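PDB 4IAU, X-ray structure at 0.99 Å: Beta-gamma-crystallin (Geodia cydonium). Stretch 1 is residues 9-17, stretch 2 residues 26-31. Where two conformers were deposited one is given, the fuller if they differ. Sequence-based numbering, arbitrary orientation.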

# COMPACT_ATOMS: atom_id res chain seq x y z
N VAL A 9 -12.54 14.53 -7.01
CA VAL A 9 -13.16 15.72 -7.58
C VAL A 9 -12.07 16.70 -8.01
O VAL A 9 -11.10 16.94 -7.29
N THR A 10 -12.23 17.25 -9.22
CA THR A 10 -11.32 18.25 -9.74
C THR A 10 -11.57 19.59 -9.09
O THR A 10 -12.63 19.85 -8.54
N SER A 11 -10.62 20.51 -9.27
CA SER A 11 -10.81 21.87 -8.76
C SER A 11 -12.01 22.52 -9.43
O SER A 11 -12.62 23.41 -8.86
N GLY A 12 -12.33 22.14 -10.67
CA GLY A 12 -13.47 22.69 -11.38
C GLY A 12 -14.79 22.15 -10.99
O GLY A 12 -15.80 22.66 -11.45
N GLY A 13 -14.82 21.10 -10.16
CA GLY A 13 -16.04 20.50 -9.69
C GLY A 13 -16.49 19.23 -10.32
O GLY A 13 -17.61 18.82 -10.08
N SER A 14 -15.72 18.61 -11.16
CA SER A 14 -16.08 17.37 -11.85
C SER A 14 -15.63 16.18 -11.02
O SER A 14 -14.52 16.18 -10.50
N SER A 15 -16.41 15.16 -10.96
CA SER A 15 -16.17 14.02 -10.07
C SER A 15 -16.13 12.73 -10.85
O SER A 15 -16.81 12.55 -11.86
N GLN A 16 -15.33 11.79 -10.31
CA GLN A 16 -15.30 10.43 -10.85
C GLN A 16 -15.06 9.48 -9.71
O GLN A 16 -14.31 9.78 -8.77
N ASP A 17 -15.68 8.29 -9.82
CA ASP A 17 -15.44 7.23 -8.85
C ASP A 17 -14.53 6.17 -9.48
O ASP A 17 -14.58 5.90 -10.65
N THR A 26 -5.00 10.95 -16.16
CA THR A 26 -4.83 12.18 -16.97
C THR A 26 -5.38 13.41 -16.25
O THR A 26 -4.79 14.49 -16.24
N THR A 27 -6.51 13.23 -15.59
CA THR A 27 -7.20 14.28 -14.90
C THR A 27 -6.45 14.66 -13.63
O THR A 27 -5.95 13.80 -12.93
N ASP A 28 -6.40 15.95 -13.33
CA ASP A 28 -5.86 16.48 -12.08
C ASP A 28 -6.99 16.57 -11.07
O ASP A 28 -7.95 17.34 -11.24
N PHE A 29 -6.91 15.79 -9.99
CA PHE A 29 -7.89 15.81 -8.93
C PHE A 29 -7.40 16.60 -7.73
O PHE A 29 -6.18 16.59 -7.43
N ALA A 30 -8.32 17.24 -7.04
CA ALA A 30 -8.01 18.11 -5.91
C ALA A 30 -8.65 17.64 -4.59
O ALA A 30 -8.11 18.01 -3.54
N ARG A 31 -9.76 16.95 -4.61
CA ARG A 31 -10.48 16.55 -3.40
C ARG A 31 -10.83 15.08 -3.50
O ARG A 31 -10.92 14.51 -4.59

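Val-9 and Arg-31 form an antiparallel, hydrogen-bonded pair that holds the two stretches together. Val-9 N donates to Arg-31 O at 2.9 Å. Val-9 O accepts from both Ala-30 N at 2.8 Å and Arg-31 N at 3.0 Å. The side chains of Val-9 and Arg-31 lie on the same face of this pairing. Val-9 is buried and takes the t rotamer. Its CG1 comes within 4.1 Å of Arg-31 NH2. Arg-31 has chi angles m, t, m and 156°, and the end of the chain comes alongside Val-9. Water 1 accepts from Arg-31 NH2 at 2.8 Å and donates to Thr-10 O at 2.8 Å, so it ties the end of the side chain to the first stretch.

Thr-10 is p, which turns CG2 to the second stretch and OG1 to its own loop. The methyl CG2 is 3.4 Å from Thr-27 CG2, 3.4 Å from Asp-28 O and 3.8 Å from Phe-29 CD1. Thr-10 OG1 and Ser-14 OG share a hydrogen bond of 2.8 Å. Ser-14 is also p. Thr-27 points toward the first stretch and is m, which places its methyl against that of Thr-10.

Phe-29 is buried, with chi1 m and chi2 -71°. Its CD1 lies 3.7 Å from Val-9 N. At the ring edge, CZ is 4.0 Å from Gln-16 OE1. Gln-16 points toward the second stretch with chi1 and chi2 both t; its CB is 4.1 Å from Phe-29 CZ, and the extended chain runs past the ring edge with OE1, not NE2, on the ring side.

Ala-30 also points inward, its CB 3.9 Å from Ser-11 N. Water 2 links Ser-11 to the other stretch, accepting from Ser-11 N at 2.8 Å and donating to Asp-28 O at 2.7 Å. The Asp-28 carboxylate leads away, and OD1 is hydrogen-bonded elsewhere in the structure. Ser-15 and Asp-17 point away from the contact.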

# COMPACT_ATOMS: atom_id res chain seq x y z
CB VAL A 9 -14.12 16.37 -6.56
CG1 VAL A 9 -14.90 17.50 -7.23
CG2 VAL A 9 -15.06 15.38 -5.94
CB THR A 10 -11.44 18.38 -11.27
OG1 THR A 10 -12.68 18.99 -11.52
CG2 THR A 10 -11.30 17.07 -11.97
CB SER A 11 -9.56 22.71 -9.02
OG SER A 11 -9.29 22.85 -10.38
CB SER A 14 -15.52 17.27 -13.26
OG SER A 14 -14.11 17.23 -13.20
CB SER A 15 -17.20 13.96 -8.98
OG SER A 15 -18.51 13.95 -9.47
CB GLN A 16 -14.17 10.31 -11.89
CG GLN A 16 -14.23 9.00 -12.67
CD GLN A 16 -13.27 8.93 -13.81
OE1 GLN A 16 -12.46 9.82 -14.03
NE2 GLN A 16 -13.34 7.83 -14.57
CB ASP A 17 -16.75 6.58 -8.45
CG ASP A 17 -17.74 7.51 -7.75
OD1 ASP A 17 -17.34 8.57 -7.30
OD2 ASP A 17 -18.96 7.11 -7.72
CB THR A 26 -5.43 12.00 -18.36
OG1 THR A 26 -4.64 11.06 -19.09
CG2 THR A 26 -5.32 13.31 -19.11
CB THR A 27 -8.62 13.83 -14.52
OG1 THR A 27 -9.39 13.64 -15.72
CG2 THR A 27 -9.38 14.89 -13.73
CB ASP A 28 -5.24 17.84 -12.26
CG ASP A 28 -3.96 17.87 -13.05
OD1 ASP A 28 -3.37 16.83 -13.31
OD2 ASP A 28 -3.53 18.99 -13.40
CB PHE A 29 -8.27 14.39 -8.55
CG PHE A 29 -9.04 13.62 -9.61
CD1 PHE A 29 -10.36 13.97 -9.91
CD2 PHE A 29 -8.49 12.56 -10.30
CE1 PHE A 29 -11.08 13.29 -10.85
CE2 PHE A 29 -9.23 11.86 -11.20
CZ PHE A 29 -10.53 12.21 -11.50
CB ALA A 30 -8.46 19.52 -6.22
CB ARG A 31 -11.73 17.41 -3.16
CG ARG A 31 -11.39 18.86 -2.90
CD ARG A 31 -12.57 19.68 -2.34
NE ARG A 31 -13.58 19.80 -3.27
CZ ARG A 31 -14.86 20.03 -3.03
NH1 ARG A 31 -15.39 20.07 -1.81
NH2 ARG A 31 -15.62 20.10 -4.10
O HOH W 1 -13.77 20.75 -6.16
O HOH W 2 -8.08 19.83 -10.22